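Local coordinates for protein acetylserotonin O-methyltransferase (Homo sapiens, PDB 4A6D) that catalyses the last step of melatonin synthesis, transferring a methyl group from S-adenosyl-L-methionine to N-acetylserotonin, and works as a homodimer, at residues Ser113-Trp117 and Leu301-Gln306; Leu160-Trp164 and Leu250-Leu254; Glu283-Glu288 and Glu311-Tyr317. Numbering follows the deposited sequence.

Interaction 1: Ser113-Trp117 and Leu301-Gln306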
loop_
_atom_site.group_PDB
_atom_site.type_symbol
_atom_site.label_atom_id
_atom_site.label_comp_id
_atom_site.label_asym_id
_atom_site.label_seq_id
_atom_site.Cartn_x
_atom_site.Cartn_y
_atom_site.Cartn_z
ATOM N N SER A 113 11.349 -0.593 1.215
ATOM C CA SER A 113 10.357 -1.572 1.688
ATOM C C SER A 113 9.243 -1.819 0.683
ATOM O O SER A 113 8.875 -2.971 0.457
ATOM C CB SER A 113 9.752 -1.130 3.020
ATOM O OG SER A 113 10.750 -0.597 3.873
ATOM N N TYR A 114 8.694 -0.736 0.097
ATOM C CA TYR A 114 7.606 -0.782 -0.892
ATOM C C TYR A 114 8.004 -1.651 -2.070
ATOM O O TYR A 114 7.234 -2.524 -2.469
ATOM C CB TYR A 114 7.203 0.638 -1.328
ATOM C CG TYR A 114 6.024 0.673 -2.267
ATOM C CD1 TYR A 114 6.199 0.529 -3.649
ATOM C CD2 TYR A 114 4.735 0.883 -1.790
ATOM C CE1 TYR A 114 5.114 0.560 -4.520
ATOM C CE2 TYR A 114 3.642 0.937 -2.660
ATOM C CZ TYR A 114 3.834 0.755 -4.022
ATOM O OH TYR A 114 2.764 0.819 -4.888
ATOM N N ARG A 115 9.216 -1.429 -2.602
ATOM C CA ARG A 115 9.790 -2.198 -3.713
ATOM C C ARG A 115 9.844 -3.686 -3.318
ATOM O O ARG A 115 9.180 -4.496 -3.958
ATOM C CB ARG A 115 11.188 -1.666 -4.071
ATOM C CG ARG A 115 11.168 -0.606 -5.167
ATOM C CD ARG A 115 12.372 -0.671 -6.110
ATOM N NE ARG A 115 12.512 -1.945 -6.842
ATOM C CZ ARG A 115 11.806 -2.306 -7.915
ATOM N NH1 ARG A 115 10.860 -1.506 -8.399
ATOM N NH2 ARG A 115 12.028 -3.478 -8.500
ATOM N N CYS A 116 10.537 -4.012 -2.199
ATOM C CA CYS A 116 10.667 -5.361 -1.628
ATOM C C CYS A 116 9.307 -6.078 -1.510
ATOM O O CYS A 116 9.155 -7.218 -1.964
ATOM C CB CYS A 116 11.396 -5.307 -0.285
ATOM S SG CYS A 116 13.201 -5.278 -0.421
ATOM N N TRP A 117 8.304 -5.369 -0.971
ATOM C CA TRP A 117 6.957 -5.898 -0.761
ATOM C C TRP A 117 6.191 -6.342 -2.021
ATOM O O TRP A 117 5.259 -7.137 -1.914
ATOM C CB TRP A 117 6.147 -5.005 0.178
ATOM C CG TRP A 117 6.393 -5.301 1.630
ATOM C CD1 TRP A 117 7.512 -5.006 2.361
ATOM C CD2 TRP A 117 5.507 -5.999 2.517
ATOM N NE1 TRP A 117 7.330 -5.383 3.671
ATOM C CE2 TRP A 117 6.126 -6.032 3.786
ATOM C CE3 TRP A 117 4.234 -6.595 2.362
ATOM C CZ2 TRP A 117 5.522 -6.628 4.896
ATOM C CZ3 TRP A 117 3.637 -7.185 3.463
ATOM C CH2 TRP A 117 4.284 -7.201 4.716
ATOM N N LEU A 301 6.415 -9.867 9.113
ATOM C CA LEU A 301 6.370 -10.193 7.696
ATOM C C LEU A 301 7.366 -9.325 6.925
ATOM O O LEU A 301 8.063 -9.848 6.053
ATOM C CB LEU A 301 4.949 -10.097 7.156
ATOM C CG LEU A 301 4.704 -10.644 5.735
ATOM C CD1 LEU A 301 5.234 -12.076 5.546
ATOM C CD2 LEU A 301 3.257 -10.554 5.386
ATOM N N ASN A 302 7.524 -8.048 7.328
ATOM C CA ASN A 302 8.542 -7.166 6.768
ATOM C C ASN A 302 9.981 -7.701 7.054
ATOM O O ASN A 302 10.895 -7.425 6.281
ATOM C CB ASN A 302 8.404 -5.745 7.311
ATOM C CG ASN A 302 9.428 -4.817 6.684
ATOM O OD1 ASN A 302 9.510 -4.670 5.457
ATOM N ND2 ASN A 302 10.335 -4.299 7.482
ATOM N N MET A 303 10.185 -8.440 8.168
ATOM C CA MET A 303 11.491 -9.027 8.500
ATOM C C MET A 303 11.745 -10.231 7.587
ATOM O O MET A 303 12.889 -10.481 7.226
ATOM C CB MET A 303 11.599 -9.414 9.992
ATOM C CG MET A 303 11.594 -8.230 10.961
ATOM S SD MET A 303 13.020 -7.101 10.860
ATOM C CE MET A 303 12.339 -5.812 9.856
ATOM N N LEU A 304 10.697 -10.981 7.239
ATOM C CA LEU A 304 10.800 -12.120 6.338
ATOM C C LEU A 304 11.187 -11.615 4.937
ATOM O O LEU A 304 12.115 -12.145 4.331
ATOM C CB LEU A 304 9.481 -12.933 6.282
ATOM C CG LEU A 304 9.416 -14.032 5.199
ATOM C CD1 LEU A 304 10.414 -15.167 5.490
ATOM C CD2 LEU A 304 8.035 -14.586 5.068
ATOM N N VAL A 305 10.507 -10.561 4.471
ATOM C CA VAL A 305 10.717 -9.915 3.167
ATOM C C VAL A 305 12.096 -9.234 3.075
ATOM O O VAL A 305 12.719 -9.285 2.022
ATOM C CB VAL A 305 9.542 -8.931 2.881
ATOM C CG1 VAL A 305 9.833 -8.008 1.706
ATOM C CG2 VAL A 305 8.244 -9.683 2.643
ATOM N N GLN A 306 12.573 -8.626 4.168
ATOM C CA GLN A 306 13.820 -7.865 4.160
ATOM C C GLN A 306 15.053 -8.455 4.886
ATOM O O GLN A 306 16.079 -8.643 4.245
ATOM C CB GLN A 306 13.557 -6.409 4.578
ATOM C CG GLN A 306 13.012 -5.560 3.431
ATOM C CD GLN A 306 12.889 -4.112 3.818
ATOM O OE1 GLN A 306 13.848 -3.330 3.783
ATOM N NE2 GLN A 306 11.696 -3.720 4.177
#
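Leu301 opens the contact from the helical part of 301-306 by setting CD2 3.6 Å from CH2 of the Trp117 six-membered ring, an apolar touch made obliquely to the indole. One residue on, Asn302 meets the same indole at its edge: Trp117 NE1 donates to Asn302 OD1 at 2.9 Å with an N-H...O angle of 164°, close to linear. The Trp117 CA-to-CB bond points sideways, so it is the reach of the long side chain that brings NE1 to this acceptor.

The two helices carrying these residues do not run alongside each other. Segments 113-117, on helix 103-117, and 301-305, on helix 294-305 of the methyltransferase domain, cross at 79°, nearly perpendicular here, with their axes 10.4 Å apart at closest approach. Helix 103-117 also faces the second subunit of the homodimer, where Phe19 of that subunit meets the Trp117 ring edge-to-face. On the other helix, Asn302 is a substrate-binding residue, as is Gln306 just beyond the helical part.

The CA-to-CB bond of Val305 points toward 113-117, and Val305 CA lies 6.6 Å from Cys116 CA. Val305 CG1 sits over one face of the Trp117 five-membered ring, 4.2 Å from the centroid and 26° off the normal, a CH-pi contact, and also packs 3.7 Å from Cys116 CB. At Gln306, CG lies 3.9 Å from Cys116 SG, while NE2 donates weakly to Ser113 OG at 3.3 Å and, at 2.7 Å, to Asn302 OD1, the acceptor it shares with the indole.

Interaction 2: Leu160-Trp164 and Leu250-Leu254. With SAM (S-adenosylmethionine), chain D.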
loop_
_atom_site.group_PDB
_atom_site.type_symbol
_atom_site.label_atom_id
_atom_site.label_comp_id
_atom_site.label_asym_id
_atom_site.label_seq_id
_atom_site.Cartn_x
_atom_site.Cartn_y
_atom_site.Cartn_z
ATOM N N LEU A 160 15.858 5.467 10.788
ATOM C CA LEU A 160 15.792 4.757 12.065
ATOM C C LEU A 160 15.797 5.590 13.344
ATOM O O LEU A 160 15.122 5.209 14.304
ATOM C CB LEU A 160 16.738 3.541 12.107
ATOM C CG LEU A 160 16.101 2.266 11.496
ATOM C CD1 LEU A 160 16.059 2.306 9.969
ATOM C CD2 LEU A 160 16.789 1.030 11.950
ATOM N N GLN A 161 16.472 6.755 13.341
ATOM C CA GLN A 161 16.533 7.629 14.520
ATOM C C GLN A 161 15.200 8.261 14.915
ATOM O O GLN A 161 14.964 8.580 16.092
ATOM C CB GLN A 161 17.640 8.691 14.366
ATOM C CG GLN A 161 17.308 9.925 13.530
ATOM C CD GLN A 161 18.407 10.961 13.566
ATOM O OE1 GLN A 161 19.421 10.827 14.281
ATOM N NE2 GLN A 161 18.217 12.030 12.792
ATOM N N GLU A 162 14.327 8.426 13.908
ATOM C CA GLU A 162 13.033 9.073 13.991
ATOM C C GLU A 162 12.039 8.502 14.994
ATOM O O GLU A 162 11.388 9.291 15.697
ATOM C CB GLU A 162 12.454 9.285 12.601
ATOM C CG GLU A 162 13.218 10.347 11.830
ATOM C CD GLU A 162 12.654 10.684 10.470
ATOM O OE1 GLU A 162 11.987 9.812 9.869
ATOM O OE2 GLU A 162 12.906 11.812 9.989
ATOM N N VAL A 163 11.947 7.158 15.120
ATOM C CA VAL A 163 11.001 6.566 16.079
ATOM C C VAL A 163 11.303 6.941 17.548
ATOM O O VAL A 163 10.371 7.143 18.348
ATOM C CB VAL A 163 10.762 5.050 15.869
ATOM C CG1 VAL A 163 11.963 4.218 16.343
ATOM C CG2 VAL A 163 9.455 4.602 16.550
ATOM N N TRP A 164 12.600 7.089 17.876
ATOM C CA TRP A 164 13.017 7.421 19.229
ATOM C C TRP A 164 12.596 8.801 19.733
ATOM O O TRP A 164 12.466 8.996 20.945
ATOM C CB TRP A 164 14.482 7.052 19.461
ATOM C CG TRP A 164 14.815 5.666 18.963
ATOM C CD1 TRP A 164 15.756 5.335 18.033
ATOM C CD2 TRP A 164 14.131 4.441 19.300
ATOM N NE1 TRP A 164 15.705 3.982 17.767
ATOM C CE2 TRP A 164 14.728 3.407 18.546
ATOM C CE3 TRP A 164 13.037 4.125 20.151
ATOM C CZ2 TRP A 164 14.298 2.077 18.628
ATOM C CZ3 TRP A 164 12.601 2.807 20.225
ATOM C CH2 TRP A 164 13.231 1.798 19.470
ATOM N N LEU A 250 20.023 -3.607 23.247
ATOM C CA LEU A 250 19.836 -4.152 21.892
ATOM C C LEU A 250 18.474 -3.680 21.360
ATOM O O LEU A 250 17.443 -4.303 21.658
ATOM C CB LEU A 250 19.939 -5.693 21.837
ATOM C CG LEU A 250 21.305 -6.367 21.946
ATOM C CD1 LEU A 250 21.132 -7.866 22.035
ATOM C CD2 LEU A 250 22.167 -6.086 20.737
ATOM N N ALA A 251 18.455 -2.507 20.684
ATOM C CA ALA A 251 17.207 -1.928 20.128
ATOM C C ALA A 251 17.169 -2.246 18.642
ATOM O O ALA A 251 18.076 -1.854 17.897
ATOM C CB ALA A 251 17.147 -0.423 20.359
ATOM N N ARG A 252 16.161 -3.039 18.232
ATOM C CA ARG A 252 15.946 -3.485 16.853
ATOM C C ARG A 252 17.171 -4.187 16.263
ATOM O O ARG A 252 17.519 -3.992 15.098
ATOM C CB ARG A 252 15.443 -2.343 15.956
ATOM C CG ARG A 252 14.026 -1.862 16.277
ATOM C CD ARG A 252 14.044 -0.365 16.241
ATOM N NE ARG A 252 13.271 0.175 15.136
ATOM C CZ ARG A 252 13.426 1.394 14.627
ATOM N NH1 ARG A 252 14.393 2.187 15.066
ATOM N NH2 ARG A 252 12.632 1.816 13.651
ATOM N N VAL A 253 17.829 -5.001 17.075
ATOM C CA VAL A 253 18.969 -5.749 16.584
ATOM C C VAL A 253 18.503 -7.188 16.433
ATOM O O VAL A 253 18.586 -7.720 15.354
ATOM C CB VAL A 253 20.218 -5.595 17.514
ATOM C CG1 VAL A 253 21.299 -6.606 17.153
ATOM C CG2 VAL A 253 20.760 -4.170 17.472
ATOM N N LEU A 254 17.967 -7.794 17.500
ATOM C CA LEU A 254 17.532 -9.198 17.510
ATOM C C LEU A 254 16.519 -9.568 16.409
ATOM O O LEU A 254 16.600 -10.642 15.811
ATOM C CB LEU A 254 17.024 -9.596 18.932
ATOM C CG LEU A 254 18.073 -9.636 20.061
ATOM C CD1 LEU A 254 17.464 -10.143 21.365
ATOM C CD2 LEU A 254 19.295 -10.502 19.686
HETATM N N SAM D . 19.545 0.464 17.390
HETATM C CA SAM D . 19.158 1.365 16.282
HETATM C C SAM D . 17.687 1.829 16.234
HETATM O O SAM D . 16.846 1.104 16.723
HETATM O OXT SAM D . 17.309 2.926 15.710
HETATM C CB SAM D . 19.611 0.702 15.006
HETATM C CG SAM D . 18.807 -0.553 14.645
HETATM S SD SAM D . 19.402 -1.155 13.024
HETATM C CE SAM D . 18.093 -2.222 12.580
HETATM C "C5'" SAM D . 20.570 -2.485 13.461
HETATM C "C4'" SAM D . 21.906 -1.781 13.739
HETATM O "O4'" SAM D . 22.830 -2.831 13.967
HETATM C "C3'" SAM D . 22.429 -0.957 12.500
HETATM O "O3'" SAM D . 22.808 0.375 12.883
HETATM C "C2'" SAM D . 23.606 -1.847 11.982
HETATM O "O2'" SAM D . 24.691 -1.196 11.321
HETATM C "C1'" SAM D . 24.072 -2.502 13.295
HETATM N N9 SAM D . 24.843 -3.742 13.071
HETATM C C8 SAM D . 24.505 -4.786 12.213
HETATM N N7 SAM D . 25.405 -5.722 12.276
HETATM C C5 SAM D . 26.423 -5.324 13.135
HETATM C C6 SAM D . 27.642 -5.867 13.583
HETATM N N6 SAM D . 27.990 -7.112 13.179
HETATM N N1 SAM D . 28.400 -5.172 14.505
HETATM C C2 SAM D . 28.059 -3.939 14.907
HETATM N N3 SAM D . 26.908 -3.393 14.485
HETATM C C4 SAM D . 26.053 -4.046 13.673
#
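A guanidinium sandwiched between two aliphatic side chains is the striking feature here: Leu160 CD2 lies over one face of the Arg252 group and Val163 CG1 over the opposite face, the latter 3.4 Å from Arg252 NH1. With both faces covered, the polar edge is directed at the backbone and the cofactor. Arg252 NH1 donates to Leu160 O at 3.2 Å and 164°, and to SAM O at 3.2 Å and 159°; SAM OXT is 3.1 Å from the same nitrogen.

Trp164 approaches from the other end of 160-164. Its NE1 donates to SAM OXT at 2.8 Å and 168°, with that oxygen near the ring plane, while Trp164 CZ2 packs 3.4 Å from Arg252 CD and 4.2 Å from Ala251 CB. Ala251 ends strand 247-251 of the central Rossmann-like sheet, and its backbone adds a hold on the methionine moiety, SAM N donating to Ala251 O at 2.8 Å. Immediately after it, Arg252 turns the chain with phi/psi of 55°/40°, a left-handed conformation at the strand's carboxyl end, where class I methyltransferases bind their cofactor.

The donors Arg252 NH1 and Trp164 NE1 thus meet the carboxylate as Ala251 O meets the amino group, so the chemistry matches both polar ends of an amino acid, with the arginine's positive charge complementing the carboxylate's negative one in a buried setting.

Interaction 3: Glu283-Glu288 and Glu311-Tyr317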
loop_
_atom_site.group_PDB
_atom_site.type_symbol
_atom_site.label_atom_id
_atom_site.label_comp_id
_atom_site.label_asym_id
_atom_site.label_seq_id
_atom_site.Cartn_x
_atom_site.Cartn_y
_atom_site.Cartn_z
ATOM N N GLU A 283 12.234 -4.106 21.464
ATOM C CA GLU A 283 11.580 -4.659 20.287
ATOM C C GLU A 283 10.050 -4.520 20.428
ATOM O O GLU A 283 9.548 -4.280 21.526
ATOM C CB GLU A 283 11.963 -6.156 20.089
ATOM C CG GLU A 283 13.436 -6.485 19.838
ATOM C CD GLU A 283 13.997 -6.197 18.462
ATOM O OE1 GLU A 283 13.433 -5.330 17.763
ATOM O OE2 GLU A 283 15.055 -6.772 18.117
ATOM N N SER A 284 9.331 -4.676 19.302
ATOM C CA SER A 284 7.873 -4.668 19.262
ATOM C C SER A 284 7.450 -6.098 19.567
ATOM O O SER A 284 7.679 -7.020 18.776
ATOM C CB SER A 284 7.356 -4.243 17.879
ATOM O OG SER A 284 6.008 -3.820 18.027
ATOM N N LEU A 285 6.857 -6.282 20.714
ATOM C CA LEU A 285 6.477 -7.603 21.189
ATOM C C LEU A 285 5.236 -8.149 20.530
ATOM O O LEU A 285 4.230 -7.452 20.417
ATOM C CB LEU A 285 6.332 -7.618 22.733
ATOM C CG LEU A 285 7.613 -7.390 23.551
ATOM C CD1 LEU A 285 7.295 -7.268 25.040
ATOM C CD2 LEU A 285 8.621 -8.499 23.324
ATOM N N LEU A 286 5.315 -9.405 20.090
ATOM C CA LEU A 286 4.173 -10.090 19.493
ATOM C C LEU A 286 3.309 -10.654 20.609
ATOM O O LEU A 286 3.857 -11.137 21.601
ATOM C CB LEU A 286 4.650 -11.255 18.607
ATOM C CG LEU A 286 4.688 -11.048 17.114
ATOM C CD1 LEU A 286 5.053 -12.331 16.450
ATOM C CD2 LEU A 286 3.339 -10.587 16.544
ATOM N N ASP A 287 1.966 -10.649 20.453
ATOM C CA ASP A 287 1.106 -11.262 21.490
ATOM C C ASP A 287 1.523 -12.750 21.546
ATOM O O ASP A 287 1.943 -13.291 20.522
ATOM C CB ASP A 287 -0.406 -11.189 21.102
ATOM C CG ASP A 287 -1.094 -9.817 21.054
ATOM O OD1 ASP A 287 -0.533 -8.851 21.602
ATOM O OD2 ASP A 287 -2.218 -9.719 20.453
ATOM N N GLU A 288 1.371 -13.411 22.686
ATOM C CA GLU A 288 1.704 -14.832 22.813
ATOM C C GLU A 288 1.117 -15.796 21.764
ATOM O O GLU A 288 1.768 -16.788 21.434
ATOM C CB GLU A 288 1.452 -15.332 24.228
ATOM C CG GLU A 288 2.514 -14.893 25.231
ATOM C CD GLU A 288 3.925 -15.397 25.024
ATOM O OE1 GLU A 288 4.114 -16.395 24.290
ATOM O OE2 GLU A 288 4.845 -14.795 25.619
ATOM N N GLU A 311 9.606 -10.984 14.172
ATOM C CA GLU A 311 9.261 -10.380 15.453
ATOM C C GLU A 311 8.997 -11.565 16.402
ATOM O O GLU A 311 8.773 -12.687 15.937
ATOM C CB GLU A 311 8.082 -9.390 15.343
ATOM C CG GLU A 311 8.393 -8.161 14.481
ATOM C CD GLU A 311 9.594 -7.301 14.835
ATOM O OE1 GLU A 311 9.939 -7.196 16.036
ATOM O OE2 GLU A 311 10.199 -6.733 13.900
ATOM N N ARG A 312 9.144 -11.367 17.710
ATOM C CA ARG A 312 8.977 -12.498 18.637
ATOM C C ARG A 312 8.082 -12.166 19.799
ATOM O O ARG A 312 7.882 -10.992 20.099
ATOM C CB ARG A 312 10.361 -13.029 19.130
ATOM C CG ARG A 312 11.295 -13.532 18.004
ATOM C CD ARG A 312 12.724 -13.690 18.499
ATOM N NE ARG A 312 13.577 -14.485 17.614
ATOM C CZ ARG A 312 14.434 -13.985 16.724
ATOM N NH1 ARG A 312 14.521 -12.674 16.536
ATOM N NH2 ARG A 312 15.205 -14.791 16.015
ATOM N N THR A 313 7.556 -13.211 20.462
ATOM C CA THR A 313 6.736 -13.133 21.680
ATOM C C THR A 313 7.633 -13.000 22.908
ATOM O O THR A 313 8.801 -13.444 22.875
ATOM C CB THR A 313 5.837 -14.394 21.846
ATOM O OG1 THR A 313 6.641 -15.535 22.145
ATOM C CG2 THR A 313 4.889 -14.646 20.630
ATOM N N PRO A 314 7.084 -12.474 24.044
ATOM C CA PRO A 314 7.881 -12.388 25.280
ATOM C C PRO A 314 8.556 -13.712 25.691
ATOM O O PRO A 314 9.738 -13.731 26.086
ATOM C CB PRO A 314 6.845 -11.939 26.304
ATOM C CG PRO A 314 5.900 -11.136 25.531
ATOM C CD PRO A 314 5.732 -11.905 24.261
ATOM N N THR A 315 7.805 -14.824 25.573
ATOM C CA THR A 315 8.280 -16.173 25.891
ATOM C C THR A 315 9.486 -16.547 24.990
ATOM O O THR A 315 10.449 -17.146 25.470
ATOM C CB THR A 315 7.095 -17.141 25.765
ATOM O OG1 THR A 315 6.163 -16.878 26.821
ATOM C CG2 THR A 315 7.501 -18.578 25.827
ATOM N N HIS A 316 9.414 -16.186 23.681
ATOM C CA HIS A 316 10.475 -16.461 22.716
ATOM C C HIS A 316 11.757 -15.724 23.101
ATOM O O HIS A 316 12.820 -16.349 23.134
ATOM C CB HIS A 316 10.020 -16.127 21.297
ATOM C CG HIS A 316 10.873 -16.717 20.204
ATOM N ND1 HIS A 316 10.448 -16.711 18.889
ATOM C CD2 HIS A 316 12.102 -17.298 20.263
ATOM C CE1 HIS A 316 11.414 -17.292 18.197
ATOM N NE2 HIS A 316 12.432 -17.656 18.984
ATOM N N TYR A 317 11.653 -14.427 23.462
ATOM C CA TYR A 317 12.791 -13.620 23.934
ATOM C C TYR A 317 13.317 -14.179 25.236
ATOM O O TYR A 317 14.530 -14.195 25.427
ATOM C CB TYR A 317 12.435 -12.141 24.094
ATOM C CG TYR A 317 12.356 -11.385 22.780
ATOM C CD1 TYR A 317 13.499 -11.129 22.028
ATOM C CD2 TYR A 317 11.137 -10.905 22.298
ATOM C CE1 TYR A 317 13.438 -10.399 20.843
ATOM C CE2 TYR A 317 11.063 -10.172 21.111
ATOM C CZ TYR A 317 12.218 -9.917 20.391
ATOM O OH TYR A 317 12.165 -9.214 19.216
HETATM O O HOH W 1 10.734 -4.912 16.793
HETATM O O HOH W 2 9.727 -8.590 18.253
#
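Leu285 lays its CD2 3.6 Å from Tyr317 CD2, oblique to the phenol ring, and its CD1 4.1 Å from Pro314 CG, so the loop after strand 278-283 packs onto the first turn of helix 314-324. The backbones meet at Leu286, whose N donates to Arg312 O at 3.0 Å and 172°; in return, Leu286 O receives a CA-H...O contact from Thr313 CA at 3.5 Å, and the CA atoms of Leu286 and Thr313 lie 4.5 Å apart.

Thr313 is the helix N-cap: its OG1 accepts from His316 N at 3.2 Å, while Tyr317 N bonds to Thr313 O at 3.1 Å. Glu288 adds to this amino-terminal end from the opposing loop. Its OE2 accepts from Thr315 N at 3.0 Å and from Thr315 OG1 at 2.7 Å, and its OE1 takes a weak bond from Thr313 OG1 at 3.4 Å.

At the inner end, Glu283 OE1 and Glu311 OE1 are 4.3 Å apart, like charges bridged by one water that donates to Glu283 OE1 at 2.9 Å and to Glu311 OE1 at 2.5 Å. A second water donates to Ser284 O and Glu311 OE1, both at 2.6 Å, and accepts from Arg312 N at 2.9 Å and Tyr317 OH at 2.7 Å. Glu283 OE2 accepts from His255 N and so fixes the backbone of the inferred proton donor/acceptor. Glu311 OE2 bonds to His255 ND1, an arrangement consistent with orienting the imidazole and polarising it as a base.

Along the chain, interaction 2 is nested inside the loop closed by interaction 1 and closes before interaction 3 opens, while interactions 1 and 3 alternate their segments. Their centres stand 16 to 19 Å apart. Strands 247-251 and 278-283, parallel neighbours in the seven-stranded sheet, lead into interactions 2 and 3, which touch where Arg312 NH1 lies 3.0 Å from Leu254 O. Helix 294-305 of interaction 1 precedes helix 314-324 of interaction 3, and Met303 CG packs 3.6 Å from Glu311 OE2. Interactions 1 and 2 do not touch, their nearest atoms being about 7 Å apart. The three contacts together place substrate-binding residues, cofactor-binding residues and partners of His255 around one active site, beside the dimer interface at interaction 1.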